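Local coordinates for putative hydrolase (Acinetobacter sp. NBRC 100985, PDB 4XUK), which hydrolyses organophosphorus compounds at a two-zinc active site in a metallo-beta-lactamase fold, and probably acts on lactones as well, at residues T107-D112 and E162-A167; P111-G116 and I216-H221; C115-D120 and A169-K174; P143-K148 and A155-T160; A137-D142 and H197-F202. The protein carries 2 engineered substitutions. One frame throughout, in Å; residues are numbered along the deposited sequence.

Contact 1 (T107-D112 and E162-A167); sequences THLHPD and EKIKQA. With ZN (zinc ion), chain D; ZN (zinc ion), chain C.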
# COMPACT_ATOMS: atom_id res chain seq x y z
N THR A 107 18.22 12.45 -8.17
CA THR A 107 17.67 12.29 -9.52
C THR A 107 17.69 13.63 -10.25
O THR A 107 17.92 13.68 -11.46
CB THR A 107 16.25 11.72 -9.50
OG1 THR A 107 15.40 12.55 -8.68
CG2 THR A 107 16.26 10.29 -8.96
N HIS A 108 17.45 14.70 -9.49
CA HIS A 108 17.50 16.07 -9.99
C HIS A 108 17.51 17.03 -8.80
O HIS A 108 17.40 16.60 -7.65
CB HIS A 108 16.32 16.40 -10.94
CG HIS A 108 14.97 16.18 -10.34
ND1 HIS A 108 14.62 15.03 -9.66
CD2 HIS A 108 13.86 16.97 -10.34
CE1 HIS A 108 13.36 15.12 -9.27
NE2 HIS A 108 12.88 16.29 -9.66
N LEU A 109 17.63 18.32 -9.08
CA LEU A 109 17.83 19.30 -8.01
C LEU A 109 16.57 20.09 -7.63
O LEU A 109 16.69 21.13 -6.97
CB LEU A 109 18.97 20.27 -8.39
CG LEU A 109 20.36 19.66 -8.52
CD1 LEU A 109 21.36 20.68 -9.06
CD2 LEU A 109 20.84 19.15 -7.17
N HIS A 110 15.38 19.61 -8.00
CA HIS A 110 14.16 20.22 -7.46
C HIS A 110 14.23 20.12 -5.93
O HIS A 110 14.76 19.14 -5.39
CB HIS A 110 12.88 19.57 -8.05
CG HIS A 110 12.40 20.22 -9.31
ND1 HIS A 110 11.52 19.62 -10.18
CD2 HIS A 110 12.69 21.44 -9.84
CE1 HIS A 110 11.29 20.42 -11.20
NE2 HIS A 110 11.98 21.54 -11.02
N PRO A 111 13.73 21.15 -5.22
CA PRO A 111 13.87 21.22 -3.76
C PRO A 111 13.30 20.02 -3.00
O PRO A 111 13.81 19.72 -1.92
CB PRO A 111 13.10 22.49 -3.40
CG PRO A 111 13.29 23.37 -4.64
CD PRO A 111 13.17 22.39 -5.78
N ASP A 112 12.28 19.35 -3.53
CA ASP A 112 11.70 18.22 -2.82
C ASP A 112 12.54 16.95 -2.99
O ASP A 112 12.15 15.87 -2.55
CB ASP A 112 10.25 18.00 -3.24
CG ASP A 112 10.09 17.87 -4.74
OD1 ASP A 112 10.69 18.67 -5.48
OD2 ASP A 112 9.36 16.97 -5.17
N GLU A 162 18.29 29.41 -5.17
CA GLU A 162 18.68 29.72 -3.80
C GLU A 162 18.51 28.56 -2.81
O GLU A 162 19.36 28.30 -2.04
CB GLU A 162 18.00 30.95 -3.28
CG GLU A 162 18.78 31.61 -2.17
CD GLU A 162 19.89 32.57 -2.64
OE1 GLU A 162 19.80 33.75 -2.33
OE2 GLU A 162 20.83 32.18 -3.30
N LYS A 163 17.41 27.87 -2.90
CA LYS A 163 17.19 26.71 -2.04
C LYS A 163 18.23 25.62 -2.33
O LYS A 163 18.72 24.94 -1.41
CB LYS A 163 15.79 26.14 -2.26
CG LYS A 163 14.64 27.11 -1.99
CD LYS A 163 13.33 26.49 -2.49
CE LYS A 163 12.14 27.45 -2.45
NZ LYS A 163 11.67 27.70 -1.07
N ILE A 164 18.53 25.43 -3.61
CA ILE A 164 19.51 24.43 -4.03
C ILE A 164 20.88 24.76 -3.44
O ILE A 164 21.55 23.90 -2.87
CB ILE A 164 19.62 24.35 -5.57
CG1 ILE A 164 18.34 23.77 -6.18
CG2 ILE A 164 20.82 23.51 -5.98
CD1 ILE A 164 18.24 23.92 -7.70
N LYS A 165 21.29 26.02 -3.59
CA LYS A 165 22.58 26.46 -3.12
C LYS A 165 22.71 26.30 -1.61
O LYS A 165 23.75 25.83 -1.14
CB LYS A 165 22.86 27.90 -3.57
CG LYS A 165 23.29 27.98 -5.03
CD LYS A 165 23.38 29.42 -5.52
CE LYS A 165 24.02 29.47 -6.91
NZ LYS A 165 24.22 30.87 -7.35
N GLN A 166 21.69 26.65 -0.86
CA GLN A 166 21.75 26.48 0.56
C GLN A 166 21.88 25.02 1.01
O GLN A 166 22.55 24.74 1.91
CB GLN A 166 20.62 27.20 1.28
CG GLN A 166 19.24 26.69 0.97
CD GLN A 166 18.76 25.54 1.84
OE1 GLN A 166 18.10 24.61 1.41
NE2 GLN A 166 19.09 25.64 3.07
N ALA A 167 21.25 24.11 0.32
CA ALA A 167 21.30 22.71 0.71
C ALA A 167 22.68 22.13 0.43
O ALA A 167 23.21 21.37 1.24
CB ALA A 167 20.24 21.93 -0.02
ZN ZN D . 10.84 17.36 -9.73
ZN ZN C . 9.66 15.95 -7.24
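The His108 imidazole, next in sequence to Leu109, the residue that meets Ile164, is tied down at its edge. At one point His108 ND1 donates to Thr107 OG1 (2.8 Å), with the hydroxyl oxygen lying only 1° out of the ring plane; at another, His108 NE2 binds a zinc ion at 2.3 Å, and His110 ND1 also lies there in plane. With ND1 bonded and NE2 on a metal, the rotation of the ring is fixed. This is the HxHxDH motif of the metallo-beta-lactamase superfamily, read here as His108-Leu109-His110-Pro111-Asp112-His113. His110 ND1 holds the same zinc as His108, while Asp112 OD2 serves the second ion. His110 is also the residue just before helix 111-114, at its N-cap position.

Leu109, between the ligands, points at helix 151-173, and the Pro111 ring lies alongside it. Ile164 carries its CG1 branch anti to the carbonyl carbon (chi1 -69°), which lays CG1 only 3.2 Å from Leu109 O and brings CD1 to 3.8 Å from Leu109 CB. Trp140 touches both side chains, so the metal loop rests on an apolar floor. No hydrogen bond joins the two segments. Lys163 sends its ammonium away to Cys79 O and gives the contact only its aliphatic part: the chain passes the Pro111 ring at a slant, CD lying 3.8 Å from Pro111 CG.

Contact 2 (P111-G116 and I216-H221); sequences PDHVCG and IGDIVH. With ZN (zinc ion), chain C; ZN (zinc ion), chain D.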
# COMPACT_ATOMS: atom_id res chain seq x y z
N PRO A 111 13.73 21.15 -5.22
CA PRO A 111 13.87 21.22 -3.76
C PRO A 111 13.30 20.02 -3.00
O PRO A 111 13.81 19.72 -1.92
CB PRO A 111 13.10 22.49 -3.40
CG PRO A 111 13.29 23.37 -4.64
CD PRO A 111 13.17 22.39 -5.78
N ASP A 112 12.28 19.35 -3.53
CA ASP A 112 11.70 18.22 -2.82
C ASP A 112 12.54 16.95 -2.99
O ASP A 112 12.15 15.87 -2.55
CB ASP A 112 10.25 18.00 -3.24
CG ASP A 112 10.09 17.87 -4.74
OD1 ASP A 112 10.69 18.67 -5.48
OD2 ASP A 112 9.36 16.97 -5.17
N HIS A 113 13.71 17.09 -3.61
CA HIS A 113 14.64 15.98 -3.74
C HIS A 113 15.99 16.28 -3.12
O HIS A 113 16.62 15.38 -2.54
CB HIS A 113 14.77 15.60 -5.21
CG HIS A 113 13.46 15.25 -5.82
ND1 HIS A 113 13.07 13.95 -6.05
CD2 HIS A 113 12.41 16.02 -6.18
CE1 HIS A 113 11.85 13.94 -6.55
NE2 HIS A 113 11.43 15.18 -6.65
N VAL A 114 16.44 17.53 -3.23
CA VAL A 114 17.76 17.91 -2.74
C VAL A 114 17.78 18.55 -1.34
O VAL A 114 18.73 18.33 -0.59
CB VAL A 114 18.50 18.82 -3.76
CG1 VAL A 114 17.77 20.15 -3.93
CG2 VAL A 114 19.94 19.07 -3.30
N CYS A 115 16.76 19.33 -0.99
CA CYS A 115 16.82 20.11 0.26
C CYS A 115 17.02 19.25 1.51
O CYS A 115 17.67 19.66 2.47
CB CYS A 115 15.59 21.01 0.42
SG CYS A 115 15.67 22.54 -0.54
N GLY A 116 16.47 18.03 1.48
CA GLY A 116 16.62 17.12 2.61
C GLY A 116 18.04 16.70 2.96
O GLY A 116 18.24 16.04 3.99
N ILE A 216 13.30 5.73 -10.34
CA ILE A 216 12.95 6.47 -11.56
C ILE A 216 12.93 7.99 -11.46
O ILE A 216 12.91 8.67 -12.48
CB ILE A 216 11.59 6.03 -12.14
CG1 ILE A 216 10.46 6.28 -11.14
CG2 ILE A 216 11.63 4.57 -12.53
CD1 ILE A 216 9.07 6.24 -11.78
N GLY A 217 12.90 8.51 -10.24
CA GLY A 217 12.79 9.95 -10.07
C GLY A 217 11.45 10.45 -10.59
O GLY A 217 10.43 9.75 -10.51
N ASP A 218 11.44 11.67 -11.12
CA ASP A 218 10.20 12.35 -11.46
C ASP A 218 9.80 12.24 -12.93
O ASP A 218 9.39 13.23 -13.54
CB ASP A 218 10.30 13.82 -11.08
CG ASP A 218 10.13 14.04 -9.60
OD1 ASP A 218 10.22 13.07 -8.82
OD2 ASP A 218 9.87 15.19 -9.22
N ILE A 219 9.89 11.05 -13.50
CA ILE A 219 9.37 10.83 -14.84
C ILE A 219 7.86 10.60 -14.76
O ILE A 219 7.19 10.40 -15.78
CB ILE A 219 10.03 9.63 -15.52
CG1 ILE A 219 9.75 8.35 -14.72
CG2 ILE A 219 11.54 9.85 -15.63
CD1 ILE A 219 10.25 7.09 -15.39
N VAL A 220 7.32 10.64 -13.54
CA VAL A 220 5.88 10.53 -13.34
C VAL A 220 5.45 11.10 -11.98
O VAL A 220 6.20 11.03 -10.99
CB VAL A 220 5.39 9.06 -13.54
CG1 VAL A 220 5.68 8.20 -12.31
CG2 VAL A 220 3.92 9.04 -13.88
N HIS A 221 4.24 11.66 -11.92
CA HIS A 221 3.75 12.33 -10.71
C HIS A 221 2.44 11.78 -10.18
O HIS A 221 1.84 12.37 -9.28
CB HIS A 221 3.60 13.83 -10.95
CG HIS A 221 4.90 14.57 -10.97
ND1 HIS A 221 5.84 14.38 -11.96
CD2 HIS A 221 5.43 15.46 -10.11
CE1 HIS A 221 6.89 15.15 -11.71
NE2 HIS A 221 6.67 15.81 -10.59
ZN ZN C . 9.66 15.95 -7.24
ZN ZN D . 10.84 17.36 -9.73
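His113 and Asp218 reach for one another from opposite directions and meet at a zinc ion, in the two-metal site of the metallo-beta-lactamase fold. The tight part is confined to these side chains and Asp112. His113 NE2 binds the zinc at 2.0 Å, Asp112 OD2 at 2.3 Å and Asp218 OD2 at 2.1 Å; His265 completes the set. The same Asp218 oxygen reaches the other zinc at 2.4 Å, where His108, His110 and His197 are the remaining ligands, so a single carboxylate oxygen bridges the pair of metals. The two like-charged oxygens, Asp112 OD2 and Asp218 OD2, come no closer than 4.5 Å, with the positive ion between them.

Around this knot the segments stand well apart. Their backbones come nearest at His113 and Gly217, whose CA atoms are 8.9 Å apart, and no hydrogen bond runs across; the shared zinc does the joining. What positions His113 lies behind it: ND1 bonds to Asp73 OD2, a second-shell carboxylate that fixes the turn of the ring. The Asp218 carboxylate is rotated 73° from the imidazole plane, which leaves its other oxygen, OD1, 2.9 Å from His113 CE1.

Contact 3 (C115-D120 and A169-K174); sequences CGISKD and APYQAK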
# COMPACT_ATOMS: atom_id res chain seq x y z
N CYS A 115 16.76 19.33 -0.99
CA CYS A 115 16.82 20.11 0.26
C CYS A 115 17.02 19.25 1.51
O CYS A 115 17.67 19.66 2.47
CB CYS A 115 15.59 21.01 0.42
SG CYS A 115 15.67 22.54 -0.54
N GLY A 116 16.47 18.03 1.48
CA GLY A 116 16.62 17.12 2.61
C GLY A 116 18.04 16.70 2.96
O GLY A 116 18.24 16.04 3.99
N ILE A 117 19.03 17.06 2.15
CA ILE A 117 20.41 16.74 2.52
C ILE A 117 20.93 17.62 3.66
O ILE A 117 21.94 17.29 4.29
CB ILE A 117 21.41 16.76 1.32
CG1 ILE A 117 21.61 18.18 0.76
CG2 ILE A 117 20.95 15.79 0.22
CD1 ILE A 117 22.56 18.24 -0.46
N SER A 118 20.24 18.73 3.92
CA SER A 118 20.66 19.67 4.95
C SER A 118 19.46 20.15 5.75
O SER A 118 18.32 20.01 5.31
CB SER A 118 21.36 20.88 4.30
OG SER A 118 22.52 20.48 3.59
N LYS A 119 19.72 20.73 6.92
CA LYS A 119 18.66 21.35 7.72
C LYS A 119 19.28 22.46 8.54
O LYS A 119 20.34 22.27 9.11
CB LYS A 119 18.03 20.32 8.67
CG LYS A 119 16.83 20.87 9.45
CD LYS A 119 15.60 21.04 8.57
CE LYS A 119 14.42 21.59 9.39
NZ LYS A 119 13.10 21.38 8.74
N ASP A 120 18.61 23.61 8.60
CA ASP A 120 19.15 24.78 9.29
C ASP A 120 20.53 25.13 8.72
O ASP A 120 21.40 25.62 9.45
CB ASP A 120 19.26 24.54 10.81
CG ASP A 120 17.91 24.60 11.53
OD1 ASP A 120 16.86 24.54 10.86
OD2 ASP A 120 17.92 24.71 12.77
N ALA A 169 25.65 23.75 -0.24
CA ALA A 169 26.78 24.49 0.32
C ALA A 169 27.60 23.74 1.38
O ALA A 169 28.83 23.73 1.30
CB ALA A 169 26.31 25.87 0.84
N PRO A 170 26.93 23.11 2.37
CA PRO A 170 27.69 22.37 3.38
C PRO A 170 28.46 21.19 2.79
O PRO A 170 29.48 20.80 3.35
CB PRO A 170 26.59 21.84 4.32
CG PRO A 170 25.44 22.74 4.14
CD PRO A 170 25.48 23.13 2.69
N TYR A 171 27.98 20.63 1.68
CA TYR A 171 28.68 19.50 1.08
C TYR A 171 29.81 19.97 0.18
O TYR A 171 30.90 19.38 0.18
CB TYR A 171 27.71 18.57 0.34
CG TYR A 171 26.75 17.87 1.28
CD1 TYR A 171 25.61 18.52 1.74
CD2 TYR A 171 27.01 16.59 1.73
CE1 TYR A 171 24.72 17.89 2.62
CE2 TYR A 171 26.13 15.94 2.60
CZ TYR A 171 24.99 16.60 3.04
OH TYR A 171 24.12 15.97 3.92
N GLN A 172 29.57 21.03 -0.59
CA GLN A 172 30.65 21.68 -1.35
C GLN A 172 31.81 22.09 -0.45
O GLN A 172 32.98 21.88 -0.79
CB GLN A 172 30.11 22.89 -2.10
CG GLN A 172 29.23 22.55 -3.32
CD GLN A 172 28.61 23.80 -3.92
OE1 GLN A 172 28.10 24.66 -3.20
NE2 GLN A 172 28.69 23.92 -5.24
N ALA A 173 31.49 22.66 0.71
CA ALA A 173 32.51 23.05 1.68
C ALA A 173 33.42 21.89 2.11
O ALA A 173 34.59 22.11 2.44
CB ALA A 173 31.87 23.69 2.88
N LYS A 174 32.89 20.67 2.11
CA LYS A 174 33.67 19.49 2.49
C LYS A 174 34.19 18.73 1.28
O LYS A 174 34.74 17.63 1.43
CB LYS A 174 32.82 18.54 3.34
CG LYS A 174 32.48 19.07 4.73
CD LYS A 174 33.21 18.30 5.80
CE LYS A 174 32.69 18.65 7.19
NZ LYS A 174 33.10 17.63 8.21
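Ile117 and Ser118 face Tyr171 and Pro170 across two short pieces of backbone that keep their distance, the CA atoms of Ser118 and Pro170 being 7.7 Å apart. One piece leaves a 3-10 turn at 115-117 and enters strand 118-119, the first arm of a small two-stranded antiparallel sheet. The other is the C-terminal end of the long helix 151-173, and it carries a proline kink: neither Pro170 nor Tyr171 offers its N to the preceding turn. The kink leaves Ala167 O without its usual helical donor, and the hydroxyl of Ser118 bonds to that carbonyl instead.

Among the side chains Tyr171 does most of the work. Its ring swings across the gap with CG anti to the carbonyl carbon (chi1 -66°), and Tyr171 OH donates to Ile117 O at 2.6 Å. The bond comes in at a C=O...O angle of 139°, tilted 18° from the carbonyl plane. Phe125 N also bonds to this hydroxyl, so two backbone groups grip the one oxygen, and the tyrosine links the end of the helix to the residues flanking the 118-123 hairpin on both sides. Ile117 slants past the ring, CG1 at 3.6 Å from Tyr171 CE1 and CD1 at 3.8 Å from Tyr171 CD1. Val130 touches both residues, which sets the contact against strand 129-133. Ser118 OG lies at the ring's edge, near its plane, 3.5 Å from Tyr171 CE1, and the Pro170 ring closes in on the same oxygen with CG 3.7 Å away.

Contact 4 (P143-K148 and A155-T160); sequences PKQAAK and ANYLGT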
# COMPACT_ATOMS: atom_id res chain seq x y z
N PRO A 143 25.00 31.14 -13.46
CA PRO A 143 24.49 32.51 -13.31
C PRO A 143 23.98 33.14 -14.59
O PRO A 143 23.39 34.16 -14.51
CB PRO A 143 25.70 33.26 -12.82
CG PRO A 143 26.83 32.47 -13.28
CD PRO A 143 26.42 31.06 -13.15
N LYS A 144 24.16 32.46 -15.70
CA LYS A 144 23.77 32.96 -16.99
C LYS A 144 22.51 32.36 -17.48
O LYS A 144 21.95 32.79 -18.42
CB LYS A 144 24.86 32.65 -18.00
CG LYS A 144 25.81 33.80 -18.22
CD LYS A 144 27.20 33.45 -17.79
CE LYS A 144 28.04 32.98 -18.95
NZ LYS A 144 27.31 32.06 -19.83
N GLN A 145 22.06 31.34 -16.81
CA GLN A 145 20.90 30.59 -17.26
C GLN A 145 19.60 31.39 -17.13
O GLN A 145 18.67 31.22 -17.93
CB GLN A 145 20.81 29.28 -16.47
CG GLN A 145 19.70 28.37 -16.92
CD GLN A 145 19.84 27.97 -18.37
OE1 GLN A 145 18.90 28.11 -19.15
NE2 GLN A 145 21.01 27.45 -18.73
N ALA A 146 19.55 32.27 -16.14
CA ALA A 146 18.33 33.01 -15.82
C ALA A 146 17.85 33.90 -16.96
O ALA A 146 16.66 34.10 -17.13
CB ALA A 146 18.53 33.82 -14.55
N ALA A 147 18.79 34.45 -17.73
CA ALA A 147 18.42 35.29 -18.88
C ALA A 147 17.98 34.43 -20.06
O ALA A 147 17.27 34.91 -20.95
CB ALA A 147 19.57 36.20 -19.27
N LYS A 148 18.39 33.16 -20.06
CA LYS A 148 18.09 32.23 -21.14
C LYS A 148 16.68 31.64 -21.08
O LYS A 148 16.28 30.86 -21.96
CB LYS A 148 19.11 31.09 -21.17
CG LYS A 148 20.56 31.53 -21.37
CD LYS A 148 21.48 30.32 -21.51
CE LYS A 148 22.95 30.74 -21.61
NZ LYS A 148 23.86 29.56 -21.62
N ALA A 155 11.52 34.11 -12.08
CA ALA A 155 11.34 34.20 -10.65
C ALA A 155 11.39 32.84 -9.99
O ALA A 155 12.07 32.66 -9.04
CB ALA A 155 10.03 34.85 -10.32
N ASN A 156 10.65 31.90 -10.51
CA ASN A 156 10.66 30.55 -9.96
C ASN A 156 12.06 29.94 -9.98
O ASN A 156 12.51 29.38 -8.99
CB ASN A 156 9.67 29.65 -10.70
CG ASN A 156 9.63 28.24 -10.13
OD1 ASN A 156 9.11 28.02 -9.03
ND2 ASN A 156 10.16 27.28 -10.87
N TYR A 157 12.76 30.06 -11.11
CA TYR A 157 14.10 29.51 -11.26
C TYR A 157 15.05 30.06 -10.20
O TYR A 157 15.70 29.30 -9.47
CB TYR A 157 14.62 29.81 -12.68
CG TYR A 157 16.08 29.48 -12.90
CD1 TYR A 157 16.48 28.18 -13.22
CD2 TYR A 157 17.06 30.46 -12.80
CE1 TYR A 157 17.81 27.88 -13.43
CE2 TYR A 157 18.39 30.16 -13.00
CZ TYR A 157 18.76 28.87 -13.32
OH TYR A 157 20.08 28.56 -13.52
N LEU A 158 15.09 31.37 -10.07
CA LEU A 158 15.96 32.04 -9.13
C LEU A 158 15.66 31.62 -7.70
O LEU A 158 16.51 31.44 -6.89
CB LEU A 158 15.82 33.54 -9.27
CG LEU A 158 16.82 34.39 -10.05
CD1 LEU A 158 17.52 33.74 -11.20
CD2 LEU A 158 16.32 35.76 -10.43
N GLY A 159 14.39 31.48 -7.44
CA GLY A 159 13.94 31.06 -6.13
C GLY A 159 14.40 29.66 -5.80
O GLY A 159 14.92 29.42 -4.70
N THR A 160 14.22 28.71 -6.72
CA THR A 160 14.73 27.38 -6.42
C THR A 160 16.25 27.29 -6.46
O THR A 160 16.83 26.55 -5.67
CB THR A 160 14.03 26.20 -7.18
OG1 THR A 160 14.97 25.48 -7.97
CG2 THR A 160 12.88 26.67 -8.01
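Gln145 and Tyr157 cross at about a right angle, with the glutamine amide plane turned 68° from the phenol ring. It is the root of the glutamine that touches: CB lies 3.1 Å from Tyr157 OH and CG 3.8 Å from Tyr157 CZ, while the chain bends at chi2 and carries the amide away. In Tyr157, CG trans to the backbone N (chi1 171°) turns the ring toward the loop. Its hydroxyl makes no hydrogen bond to the 143-148 loop; it bonds to Phe139 O, with a weak second bond to Asp142 O.

Ala146 lies next along the loop and fits against the same ring, CB 4.0 Å from Tyr157 CE2. The methyl also meets Leu158, whose CD1 is 3.5 Å from Ala146 CB, tighter than a usual carbon contact, and Leu158 adopts torsions off the staggered positions, so this corner looks strained.

Away from the loop, toward helix 134-141, the phenol packs edge-to-face with Phe139 and nearly parallel to the indole of Trp140. The whole is a loop connection between two successive helices, 134-141 and 151-173, of the metallo-beta-lactamase fold, in which a tyrosine from the first turns of the second helix fastens onto the Phe139 carbonyl near the end of the helix before.

Contact 5 (A137-D142 and H197-F202); sequences ASFWLD and HTPGHF. With ZN (zinc ion), chain D.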
# COMPACT_ATOMS: atom_id res chain seq x y z
N ALA A 137 23.43 19.95 -12.69
CA ALA A 137 24.15 20.99 -11.95
C ALA A 137 24.41 22.19 -12.85
O ALA A 137 24.30 23.34 -12.42
CB ALA A 137 25.45 20.44 -11.40
N SER A 138 24.76 21.92 -14.10
CA SER A 138 25.00 23.01 -15.06
C SER A 138 23.79 23.93 -15.22
O SER A 138 23.93 25.16 -15.21
CB SER A 138 25.42 22.46 -16.42
OG SER A 138 26.74 21.96 -16.37
N PHE A 139 22.61 23.35 -15.34
CA PHE A 139 21.40 24.14 -15.53
C PHE A 139 21.06 25.00 -14.32
O PHE A 139 20.68 26.17 -14.47
CB PHE A 139 20.21 23.23 -15.87
CG PHE A 139 18.88 23.94 -15.86
CD1 PHE A 139 18.50 24.76 -16.92
CD2 PHE A 139 18.00 23.77 -14.80
CE1 PHE A 139 17.27 25.40 -16.91
CE2 PHE A 139 16.77 24.41 -14.78
CZ PHE A 139 16.40 25.23 -15.85
N TRP A 140 21.18 24.43 -13.13
CA TRP A 140 20.77 25.14 -11.91
C TRP A 140 21.82 26.08 -11.30
O TRP A 140 21.47 26.95 -10.50
CB TRP A 140 20.34 24.14 -10.84
CG TRP A 140 19.08 23.41 -11.18
CD1 TRP A 140 18.96 22.11 -11.55
CD2 TRP A 140 17.75 23.95 -11.17
NE1 TRP A 140 17.64 21.80 -11.78
CE2 TRP A 140 16.88 22.92 -11.55
CE3 TRP A 140 17.22 25.21 -10.88
CZ2 TRP A 140 15.50 23.11 -11.64
CZ3 TRP A 140 15.85 25.40 -10.98
CH2 TRP A 140 15.01 24.35 -11.35
N LEU A 141 23.09 25.89 -11.65
CA LEU A 141 24.16 26.61 -10.97
C LEU A 141 24.93 27.60 -11.86
O LEU A 141 25.93 28.18 -11.45
CB LEU A 141 25.11 25.62 -10.28
CG LEU A 141 24.44 24.72 -9.23
CD1 LEU A 141 25.39 23.66 -8.64
CD2 LEU A 141 23.85 25.55 -8.12
N ASP A 142 24.44 27.80 -13.09
CA ASP A 142 25.00 28.80 -14.00
C ASP A 142 24.26 30.13 -13.85
O ASP A 142 23.05 30.19 -14.09
CB ASP A 142 24.93 28.30 -15.44
CG ASP A 142 25.41 29.33 -16.47
OD1 ASP A 142 26.03 30.35 -16.10
OD2 ASP A 142 25.16 29.09 -17.68
N HIS A 197 11.86 16.39 -17.52
CA HIS A 197 11.34 16.99 -16.30
C HIS A 197 12.26 18.12 -15.83
O HIS A 197 11.79 19.18 -15.44
CB HIS A 197 11.20 15.94 -15.20
CG HIS A 197 10.70 16.48 -13.91
ND1 HIS A 197 9.44 17.01 -13.75
CD2 HIS A 197 11.30 16.57 -12.69
CE1 HIS A 197 9.28 17.40 -12.49
NE2 HIS A 197 10.40 17.14 -11.84
N THR A 198 13.57 17.86 -15.87
CA THR A 198 14.57 18.91 -15.74
C THR A 198 15.64 18.59 -16.76
O THR A 198 15.73 17.45 -17.22
CB THR A 198 15.23 18.95 -14.34
OG1 THR A 198 16.00 17.77 -14.13
CG2 THR A 198 14.19 19.11 -13.23
N PRO A 199 16.48 19.58 -17.12
CA PRO A 199 17.42 19.31 -18.21
C PRO A 199 18.44 18.20 -17.92
O PRO A 199 18.98 17.63 -18.86
CB PRO A 199 18.11 20.66 -18.42
CG PRO A 199 17.10 21.67 -17.95
CD PRO A 199 16.44 21.01 -16.77
N GLY A 200 18.68 17.89 -16.64
CA GLY A 200 19.65 16.87 -16.30
C GLY A 200 19.08 15.78 -15.40
O GLY A 200 19.80 15.17 -14.60
N HIS A 201 17.78 15.54 -15.54
CA HIS A 201 17.12 14.51 -14.73
C HIS A 201 17.67 13.15 -15.11
O HIS A 201 17.74 12.80 -16.29
CB HIS A 201 15.60 14.54 -14.94
CG HIS A 201 14.85 13.66 -13.99
ND1 HIS A 201 14.72 12.31 -14.17
CD2 HIS A 201 14.20 13.95 -12.83
CE1 HIS A 201 14.01 11.79 -13.18
NE2 HIS A 201 13.69 12.77 -12.35
N PHE A 202 18.09 12.38 -14.10
CA PHE A 202 18.58 11.03 -14.31
C PHE A 202 17.86 10.06 -13.39
O PHE A 202 17.42 10.42 -12.29
CB PHE A 202 20.07 10.93 -13.99
CG PHE A 202 20.99 11.15 -15.17
CD1 PHE A 202 21.07 12.39 -15.79
CD2 PHE A 202 21.80 10.12 -15.64
CE1 PHE A 202 21.94 12.60 -16.86
CE2 PHE A 202 22.66 10.33 -16.71
CZ PHE A 202 22.72 11.57 -17.33
ZN ZN D . 10.84 17.36 -9.73
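Pro199 sits on a face of the Phe139 ring in a CH-pi contact, its CG 3.6 Å from the ring centroid and 16° off the normal. CG is shifted somewhat toward the rim, and its nearest ring atom is Phe139 CD1 at 3.5 Å; Pro199 CD follows over the CD2 side of the same face, 3.7 Å from Phe139 CD2. A looser touch lies beside it, where the Thr198 methyl CG2 comes to the edge of the Trp140 indole, 4.5 Å from CZ2.

One step out, the two aromatics order each other: Phe139 CE2 stands 3.5 Å above the centre of the indole plane. Phe139 points its ring at the loop because CG is anti to its own N (chi1 170°). On the loop side, Thr198 to His201 form a type I beta turn, which presents the proline to the helix. Glu136 links the two halves, since one carboxylate oxygen bonds to Thr198 OG1 and the other to Trp140 NE1.

Next to the turn, His197 NE2 binds a zinc ion at 2.2 Å, its ND1 held by Asp237, and His201 NE2 bonds to the backbone N of the bridging ligand Asp218. Across the interface itself the chemistry is apolar, without a hydrogen bond between the segments, so helix 134-141 meets the metal-ligand loop through a proline ring on one phenyl face and a threonine methyl at the indole edge, while a polar tie passes through Glu136.

From the N terminus, three contacts open in quick succession. Contact 1 leaves from 107-112 and closes on helix 151-173; contact 2 starts from overlapping residues but runs on to 216-221, enclosing the widest loop; contact 3 leaves just after and ends further down the same helix, so it crosses contact 1. Contact 5 opens inside all three, at 137-142, and closes at 197-202: it crosses contacts 1 and 3 and lies within contact 2. Contact 4, the short 143-148 to 155-160 turn, sits within every other loop. Contacts 1, 3 and 4 fix the long helix; contacts 1, 2 and 5 each include zinc ligands, and contact 2 joins those of 111-116 to Asp218 across a shared zinc.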